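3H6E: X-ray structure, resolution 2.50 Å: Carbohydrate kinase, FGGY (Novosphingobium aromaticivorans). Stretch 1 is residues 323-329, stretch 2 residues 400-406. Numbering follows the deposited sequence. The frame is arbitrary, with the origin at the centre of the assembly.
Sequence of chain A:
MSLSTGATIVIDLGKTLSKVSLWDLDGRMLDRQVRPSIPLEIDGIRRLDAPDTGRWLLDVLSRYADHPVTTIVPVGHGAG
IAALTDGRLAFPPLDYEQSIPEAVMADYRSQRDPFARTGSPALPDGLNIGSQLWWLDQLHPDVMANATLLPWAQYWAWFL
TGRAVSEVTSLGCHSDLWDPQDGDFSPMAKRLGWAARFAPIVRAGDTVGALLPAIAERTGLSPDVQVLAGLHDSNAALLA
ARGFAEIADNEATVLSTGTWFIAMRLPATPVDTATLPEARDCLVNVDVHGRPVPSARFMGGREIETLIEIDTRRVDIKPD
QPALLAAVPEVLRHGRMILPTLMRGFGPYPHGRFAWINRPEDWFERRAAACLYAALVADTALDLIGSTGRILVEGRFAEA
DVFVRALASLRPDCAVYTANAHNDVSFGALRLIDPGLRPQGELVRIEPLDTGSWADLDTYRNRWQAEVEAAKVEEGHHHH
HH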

# COMPACT_ATOMS: atom_id res chain seq x y z
N ALA A 323 18.88 0.96 -25.00
CA ALA A 323 18.67 -0.13 -25.94
C ALA A 323 17.22 -0.62 -25.90
O ALA A 323 16.62 -0.93 -26.93
N LEU A 324 16.67 -0.71 -24.69
CA LEU A 324 15.25 -0.97 -24.51
C LEU A 324 14.48 0.08 -25.29
O LEU A 324 13.57 -0.22 -26.06
N LEU A 325 14.87 1.33 -25.07
CA LEU A 325 14.19 2.48 -25.66
C LEU A 325 14.30 2.45 -27.18
O LEU A 325 13.30 2.58 -27.89
N ALA A 326 15.52 2.29 -27.67
CA ALA A 326 15.78 2.31 -29.10
C ALA A 326 15.08 1.16 -29.82
O ALA A 326 14.89 1.20 -31.04
N ALA A 327 14.70 0.13 -29.07
CA ALA A 327 14.07 -1.05 -29.65
C ALA A 327 12.56 -0.90 -29.79
O ALA A 327 11.90 -1.73 -30.41
N VAL A 328 12.02 0.17 -29.21
CA VAL A 328 10.59 0.44 -29.27
C VAL A 328 10.10 0.73 -30.69
O VAL A 328 9.08 0.19 -31.12
N PRO A 329 10.82 1.60 -31.42
CA PRO A 329 10.41 1.96 -32.79
C PRO A 329 9.98 0.75 -33.63
O PRO A 329 8.89 0.78 -34.20
N ALA A 400 11.95 2.21 -15.43
CA ALA A 400 11.62 1.54 -16.69
C ALA A 400 11.19 2.54 -17.77
O ALA A 400 10.00 2.75 -17.99
N ASP A 401 12.18 3.13 -18.44
CA ASP A 401 11.95 4.17 -19.44
C ASP A 401 10.83 3.87 -20.44
O ASP A 401 10.04 4.75 -20.77
N VAL A 402 10.78 2.65 -20.94
CA VAL A 402 9.77 2.29 -21.93
C VAL A 402 8.38 2.35 -21.31
O VAL A 402 7.42 2.78 -21.95
N PHE A 403 8.27 1.91 -20.05
CA PHE A 403 6.99 1.91 -19.36
C PHE A 403 6.47 3.33 -19.10
O PHE A 403 5.39 3.69 -19.57
N VAL A 404 7.23 4.12 -18.38
CA VAL A 404 6.84 5.47 -17.98
C VAL A 404 6.56 6.34 -19.20
O VAL A 404 5.54 7.06 -19.22
N ARG A 405 7.44 6.34 -20.18
CA ARG A 405 7.28 7.18 -21.37
C ARG A 405 6.09 6.74 -22.23
O ARG A 405 5.43 7.57 -22.85
N ALA A 406 5.82 5.44 -22.26
CA ALA A 406 4.64 4.94 -22.95
C ALA A 406 3.40 5.46 -22.25
O ALA A 406 2.39 5.76 -22.88

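The contact between the two stretches is small and mostly apolar, with 227 Å² buried in total and no hydrogen bond across it. Val402 is its central bump. The side chains of Leu324, Leu325 and Val328, with the backbone O of Leu324, form the hollow that receives it. The backbones come closest here, with the CA atoms of Leu325 and Val402 5.8 Å apart.

Val402 points sideways, is in the t rotamer (chi1 -176°) and uses both methyls. Val402 CG2 lies 3.8 Å from both CB and O of Leu324 and 4.1 Å from CD2 of Leu325. Val402 CG1 meets CG2 of Val328 at 3.7 Å. Val328 is also t, and its CA-to-CB bond points toward the other stretch, as do those of Leu324, Asp401 and Arg405. Leu324 (chi1 -97°, chi2 9°) and Asp401 (chi1 -96°) sit off the standard wells.

Leu325 starts sideways, but its end comes nearer. Its chi1 of -144° is off-well and chi2 is m. Leu325 CD2 sits between Asp401 CB (3.7 Å) and Arg405 CD (4.2 Å), and Leu325 CD1 adds a contact to Arg405 NH1 (4.1 Å). The leucine end thus fits over the first turn of the helix of stretch 2. Arg405 (chi1 m, chi2 t, chi3 p) meets Leu325 CD1 obliquely with its guanidinium. Its NE and NH2 are hydrogen-bonded elsewhere in the structure.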

# COMPACT_ATOMS: atom_id res chain seq x y z
CB ALA A 323 19.64 -1.26 -25.67
CB LEU A 324 14.89 -0.90 -23.03
CG LEU A 324 14.82 -2.20 -22.24
CD1 LEU A 324 15.36 -3.37 -23.05
CD2 LEU A 324 15.59 -2.05 -20.93
CB LEU A 325 14.79 3.77 -25.10
CG LEU A 325 13.82 4.92 -24.89
CD1 LEU A 325 13.16 5.32 -26.20
CD2 LEU A 325 12.78 4.55 -23.83
CB ALA A 326 17.28 2.28 -29.37
CB ALA A 327 14.41 -2.29 -28.82
CB VAL A 328 10.17 1.60 -28.33
CG1 VAL A 328 8.67 1.85 -28.42
CG2 VAL A 328 10.59 1.30 -26.89
CB PRO A 329 11.67 2.60 -33.36
CG PRO A 329 12.31 3.24 -32.18
CD PRO A 329 12.02 2.34 -31.00
CB ALA A 400 10.54 0.49 -16.47
CB ASP A 401 13.24 4.51 -20.18
CG ASP A 401 13.96 5.70 -19.59
OD1 ASP A 401 13.37 6.80 -19.59
OD2 ASP A 401 15.11 5.55 -19.13
CB VAL A 402 10.02 0.89 -22.52
CG1 VAL A 402 9.00 0.59 -23.60
CG2 VAL A 402 11.44 0.79 -23.06
CB PHE A 403 7.08 1.15 -18.03
CG PHE A 403 5.87 1.29 -17.17
CD1 PHE A 403 4.66 0.73 -17.54
CD2 PHE A 403 5.93 2.00 -15.97
CE1 PHE A 403 3.53 0.87 -16.75
CE2 PHE A 403 4.81 2.13 -15.17
CZ PHE A 403 3.61 1.57 -15.56
CB VAL A 404 7.91 6.14 -17.11
CG1 VAL A 404 7.53 7.58 -16.81
CG2 VAL A 404 8.13 5.35 -15.82
CB ARG A 405 8.56 7.22 -22.19
CG ARG A 405 9.74 7.85 -21.46
CD ARG A 405 10.93 8.04 -22.37
NE ARG A 405 10.73 9.14 -23.31
CZ ARG A 405 11.62 9.54 -24.20
NH1 ARG A 405 12.79 8.92 -24.29
NH2 ARG A 405 11.35 10.56 -25.01
CB ALA A 406 4.65 3.42 -22.98